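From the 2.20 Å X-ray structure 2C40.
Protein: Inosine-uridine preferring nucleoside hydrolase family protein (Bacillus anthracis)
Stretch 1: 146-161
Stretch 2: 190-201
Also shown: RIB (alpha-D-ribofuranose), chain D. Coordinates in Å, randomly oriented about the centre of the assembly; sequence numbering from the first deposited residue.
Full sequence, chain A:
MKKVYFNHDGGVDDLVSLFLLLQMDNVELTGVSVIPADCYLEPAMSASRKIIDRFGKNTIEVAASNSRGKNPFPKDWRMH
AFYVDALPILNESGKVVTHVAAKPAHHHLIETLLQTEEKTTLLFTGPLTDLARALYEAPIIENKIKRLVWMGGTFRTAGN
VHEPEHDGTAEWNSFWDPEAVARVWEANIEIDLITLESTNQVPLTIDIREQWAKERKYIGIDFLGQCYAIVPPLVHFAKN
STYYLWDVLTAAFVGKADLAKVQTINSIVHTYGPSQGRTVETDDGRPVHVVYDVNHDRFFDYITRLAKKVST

Stretch 1 146-161: KRLVWMGGTFRTAGNV
Stretch 2 (190-201) EIDLITLESTNQ

The most striking feature of this contact is a clamp by one carboxylate: Glu197 (chi1 m, chi2 p) curls its side chain so that OE2 accepts a very short 2.5 Å hydrogen bond from Thr154 OG1, while OE1 accepts one of 2.9 Å from Phe155 N. Two acceptor oxygens suit a loop that offers a hydroxyl and a free amide on consecutive residues.

The clamp follows a pair of parallel strands, 147-151 and 191-194, whose axes approach to 4.7 Å at 13°. Leu148 pairs with Ile191, Val149 with Asp192, Trp150 with Leu193 and Met151 with Ile194, at CA-CA distances of 4.7 to 5.2 Å. Extended backbones (phi -83 to -133°, psi 101 to 134° across Leu148-Met151 and Ile191-Ile194) permit the parallel ladder of hydrogen bonds: Leu148 N to Glu190 O, 2.8 Å; Asp192 N to Leu148 O, 2.9 Å; Trp150 N to Asp192 O, 2.9 Å; Ile194 N to Trp150 O, 2.8 Å. Gly152 N to Ile194 O, 3.0 Å, and Leu196 N to Gly153 O, 3.1 Å, carry it into the loops. Glycine suits both positions: a CB on Gly152 would strike Trp150 CH2, and Gly153 has positive phi (82/170).

On one face, Trp150 (chi1 t, chi2 49°) sets CE3 3.4 Å from CD2 of Leu193, whose CD1 meets the edge of the Phe155 ring (chi1 m), 3.8 Å from CE1. On the other, branched Val149 (t) and Ile194 (m, p) pack CG1 to CD1 at 3.6 Å. Flexible Met151 (t, m) bends its CE to 4.1 Å from CD2 of Leu196 (m, t), which points toward stretch 1 and packs against Thr154, Leu196 CD1 to Thr154 CB 3.8 Å.

Asn160 (p), with ND2 3.7 Å from Leu196 CD2, donates through ND2 to ribose O5 at 2.9 Å.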

# COMPACT_ATOMS: atom_id res chain seq x y z
N LYS A 146 32.35 2.51 17.13
CA LYS A 146 33.02 1.26 16.80
C LYS A 146 33.17 1.20 15.30
O LYS A 146 34.25 1.01 14.77
CB LYS A 146 32.17 0.06 17.26
CG LYS A 146 32.88 -1.30 17.07
CD LYS A 146 32.92 -2.06 18.36
N ARG A 147 32.07 1.42 14.61
CA ARG A 147 32.10 1.57 13.17
C ARG A 147 30.73 2.06 12.72
O ARG A 147 29.75 2.07 13.49
CB ARG A 147 32.46 0.23 12.49
CG ARG A 147 31.42 -0.82 12.75
CD ARG A 147 31.81 -2.22 12.34
NE ARG A 147 32.00 -3.13 13.48
CZ ARG A 147 31.04 -3.79 14.17
NH1 ARG A 147 29.73 -3.66 13.92
NH2 ARG A 147 31.44 -4.63 15.15
N LEU A 148 30.70 2.50 11.46
CA LEU A 148 29.46 2.87 10.76
C LEU A 148 29.17 1.76 9.76
O LEU A 148 30.01 1.44 8.96
CB LEU A 148 29.68 4.21 10.01
CG LEU A 148 28.56 5.15 9.57
CD1 LEU A 148 28.93 5.97 8.29
CD2 LEU A 148 27.23 4.56 9.45
N VAL A 149 27.96 1.22 9.80
CA VAL A 149 27.42 0.41 8.72
C VAL A 149 26.33 1.22 8.05
O VAL A 149 25.39 1.63 8.68
CB VAL A 149 26.90 -0.96 9.20
CG1 VAL A 149 26.56 -1.87 8.01
CG2 VAL A 149 27.99 -1.63 10.07
N TRP A 150 26.50 1.45 6.76
CA TRP A 150 25.63 2.32 6.00
C TRP A 150 25.21 1.68 4.68
O TRP A 150 26.02 1.13 3.93
CB TRP A 150 26.35 3.66 5.75
CG TRP A 150 25.54 4.71 5.02
CD1 TRP A 150 24.24 5.13 5.29
CD2 TRP A 150 25.97 5.45 3.89
NE1 TRP A 150 23.86 6.07 4.39
CE2 TRP A 150 24.89 6.30 3.52
CE3 TRP A 150 27.16 5.48 3.15
CZ2 TRP A 150 24.97 7.19 2.44
CZ3 TRP A 150 27.24 6.35 2.06
CH2 TRP A 150 26.13 7.18 1.71
N MET A 151 23.91 1.80 4.42
CA MET A 151 23.34 1.59 3.12
C MET A 151 23.51 2.86 2.30
O MET A 151 22.83 3.87 2.50
CB MET A 151 21.86 1.21 3.24
CG MET A 151 21.29 0.54 1.92
SD MET A 151 21.03 1.64 0.49
CE MET A 151 21.91 0.78 -0.77
N GLY A 152 24.40 2.81 1.35
CA GLY A 152 24.62 3.94 0.46
C GLY A 152 25.62 3.60 -0.62
O GLY A 152 26.38 2.61 -0.54
N GLY A 153 25.56 4.40 -1.68
CA GLY A 153 26.57 4.40 -2.73
C GLY A 153 26.37 3.32 -3.76
O GLY A 153 25.53 2.44 -3.58
N THR A 154 27.15 3.44 -4.83
CA THR A 154 27.31 2.41 -5.85
C THR A 154 28.60 2.67 -6.66
O THR A 154 29.04 3.84 -6.83
CB THR A 154 26.04 2.30 -6.79
OG1 THR A 154 26.15 1.19 -7.67
CG2 THR A 154 25.80 3.59 -7.62
N PHE A 155 29.20 1.58 -7.13
CA PHE A 155 30.42 1.65 -7.95
C PHE A 155 30.17 1.10 -9.35
O PHE A 155 31.09 1.05 -10.16
CB PHE A 155 31.62 0.98 -7.24
CG PHE A 155 31.94 1.61 -5.89
CD1 PHE A 155 31.46 1.05 -4.72
CD2 PHE A 155 32.69 2.75 -5.80
CE1 PHE A 155 31.71 1.64 -3.51
CE2 PHE A 155 32.95 3.36 -4.59
CZ PHE A 155 32.47 2.80 -3.44
N ARG A 156 28.92 0.79 -9.66
CA ARG A 156 28.48 0.66 -11.07
C ARG A 156 28.42 2.03 -11.76
O ARG A 156 28.35 3.08 -11.10
CB ARG A 156 27.09 0.09 -11.16
CG ARG A 156 26.96 -1.36 -10.73
CD ARG A 156 25.56 -1.57 -10.28
NE ARG A 156 25.12 -2.94 -10.16
CZ ARG A 156 23.94 -3.28 -9.66
NH1 ARG A 156 23.11 -2.35 -9.23
NH2 ARG A 156 23.58 -4.56 -9.58
N THR A 157 28.39 1.98 -13.09
CA THR A 157 28.26 3.17 -13.94
C THR A 157 26.93 3.94 -13.80
O THR A 157 26.86 5.12 -14.14
CB THR A 157 28.45 2.83 -15.40
OG1 THR A 157 27.66 1.68 -15.69
CG2 THR A 157 29.91 2.53 -15.66
N ALA A 158 25.88 3.28 -13.31
CA ALA A 158 24.63 3.95 -13.05
C ALA A 158 24.05 3.55 -11.73
O ALA A 158 24.21 2.39 -11.31
CB ALA A 158 23.63 3.66 -14.18
N GLY A 159 23.33 4.50 -11.11
CA GLY A 159 22.67 4.31 -9.82
C GLY A 159 21.16 4.22 -9.93
O GLY A 159 20.63 3.84 -10.95
N ASN A 160 20.46 4.56 -8.85
CA ASN A 160 18.97 4.44 -8.83
C ASN A 160 18.32 5.81 -8.72
O ASN A 160 17.07 5.93 -8.56
CB ASN A 160 18.52 3.58 -7.68
CG ASN A 160 18.95 4.16 -6.32
OD1 ASN A 160 19.80 5.04 -6.25
ND2 ASN A 160 18.34 3.68 -5.26
N VAL A 161 19.15 6.84 -8.87
CA VAL A 161 18.68 8.23 -8.96
C VAL A 161 18.47 8.62 -10.44
O VAL A 161 19.41 8.68 -11.22
CB VAL A 161 19.70 9.22 -8.27
CG1 VAL A 161 19.25 10.63 -8.37
CG2 VAL A 161 19.84 8.91 -6.82
N GLU A 190 35.77 3.80 10.95
CA GLU A 190 35.63 2.66 10.01
C GLU A 190 34.18 2.57 9.40
O GLU A 190 33.17 2.72 10.11
CB GLU A 190 36.02 1.32 10.68
CG GLU A 190 37.56 1.07 10.97
CD GLU A 190 38.49 1.40 9.76
OE1 GLU A 190 38.36 0.75 8.69
OE2 GLU A 190 39.34 2.33 9.88
N ILE A 191 34.12 2.34 8.09
CA ILE A 191 32.86 2.32 7.33
C ILE A 191 32.69 1.01 6.55
O ILE A 191 33.51 0.66 5.69
CB ILE A 191 32.75 3.50 6.30
CG1 ILE A 191 33.01 4.85 6.99
CG2 ILE A 191 31.40 3.54 5.63
CD1 ILE A 191 32.81 5.99 6.14
N ASP A 192 31.64 0.28 6.92
CA ASP A 192 31.12 -0.80 6.14
C ASP A 192 29.96 -0.24 5.27
O ASP A 192 29.02 0.40 5.79
CB ASP A 192 30.62 -1.94 7.05
CG ASP A 192 31.73 -2.51 7.99
OD1 ASP A 192 32.94 -2.51 7.66
OD2 ASP A 192 31.35 -2.99 9.08
N LEU A 193 30.06 -0.50 3.97
CA LEU A 193 29.10 -0.03 2.94
C LEU A 193 28.30 -1.18 2.37
O LEU A 193 28.89 -2.11 1.80
CB LEU A 193 29.79 0.53 1.70
CG LEU A 193 29.88 2.00 1.42
CD1 LEU A 193 30.21 2.24 -0.05
CD2 LEU A 193 28.62 2.74 1.84
N ILE A 194 26.98 -1.10 2.50
CA ILE A 194 26.07 -1.90 1.66
C ILE A 194 25.64 -1.01 0.46
O ILE A 194 24.81 -0.10 0.58
CB ILE A 194 24.89 -2.49 2.46
CG1 ILE A 194 25.39 -3.56 3.42
CG2 ILE A 194 23.84 -3.11 1.55
CD1 ILE A 194 26.15 -3.05 4.64
N THR A 195 26.29 -1.24 -0.68
CA THR A 195 26.01 -0.53 -1.93
C THR A 195 24.79 -1.12 -2.63
O THR A 195 24.34 -2.22 -2.30
CB THR A 195 27.21 -0.61 -2.86
OG1 THR A 195 27.40 -1.98 -3.29
CG2 THR A 195 28.49 -0.05 -2.16
N LEU A 196 24.27 -0.42 -3.65
CA LEU A 196 23.28 -1.03 -4.51
C LEU A 196 23.65 -2.44 -5.00
O LEU A 196 22.76 -3.33 -4.99
CB LEU A 196 22.95 -0.13 -5.70
CG LEU A 196 22.31 1.23 -5.35
CD1 LEU A 196 22.21 2.12 -6.61
CD2 LEU A 196 20.92 1.09 -4.69
N GLU A 197 24.92 -2.65 -5.40
CA GLU A 197 25.39 -3.93 -6.00
C GLU A 197 25.47 -5.05 -4.97
O GLU A 197 25.43 -6.22 -5.34
CB GLU A 197 26.86 -3.89 -6.50
CG GLU A 197 27.30 -2.80 -7.39
CD GLU A 197 27.61 -1.53 -6.64
OE1 GLU A 197 28.80 -1.22 -6.40
OE2 GLU A 197 26.65 -0.85 -6.32
N SER A 198 25.74 -4.67 -3.71
CA SER A 198 25.99 -5.58 -2.60
C SER A 198 24.90 -6.64 -2.49
O SER A 198 25.11 -7.74 -2.02
CB SER A 198 26.05 -4.77 -1.28
OG SER A 198 27.22 -3.95 -1.25
N THR A 199 23.72 -6.25 -2.94
CA THR A 199 22.51 -7.02 -2.73
C THR A 199 22.17 -7.94 -3.93
O THR A 199 21.14 -8.58 -3.92
CB THR A 199 21.39 -6.02 -2.40
OG1 THR A 199 20.41 -6.64 -1.57
CG2 THR A 199 20.80 -5.40 -3.64
N ASN A 200 23.07 -8.04 -4.92
CA ASN A 200 22.80 -8.71 -6.18
C ASN A 200 22.28 -10.14 -5.98
O ASN A 200 21.40 -10.58 -6.71
CB ASN A 200 24.07 -8.83 -7.02
CG ASN A 200 24.43 -7.57 -7.75
OD1 ASN A 200 23.61 -6.67 -7.90
ND2 ASN A 200 25.68 -7.52 -8.26
N GLN A 201 22.84 -10.83 -4.98
CA GLN A 201 22.56 -12.23 -4.73
C GLN A 201 21.32 -12.48 -3.87
O GLN A 201 20.99 -13.64 -3.63
CB GLN A 201 23.82 -12.94 -4.16
CG GLN A 201 24.80 -13.32 -5.22
CD GLN A 201 26.10 -13.93 -4.70
OE1 GLN A 201 26.14 -14.57 -3.65
NE2 GLN A 201 27.19 -13.73 -5.46
O5 RIB D . 18.80 3.98 -2.44
C5 RIB D . 18.19 2.91 -1.67
C4 RIB D . 17.44 3.54 -0.49
O4 RIB D . 16.35 4.30 -1.06
C3 RIB D . 16.86 2.62 0.60
O3 RIB D . 17.64 2.81 1.83
C2 RIB D . 15.30 2.94 0.67
O2 RIB D . 14.55 3.18 1.95
C1 RIB D . 15.14 4.14 -0.29
O HOH W 1 35.33 3.47 13.68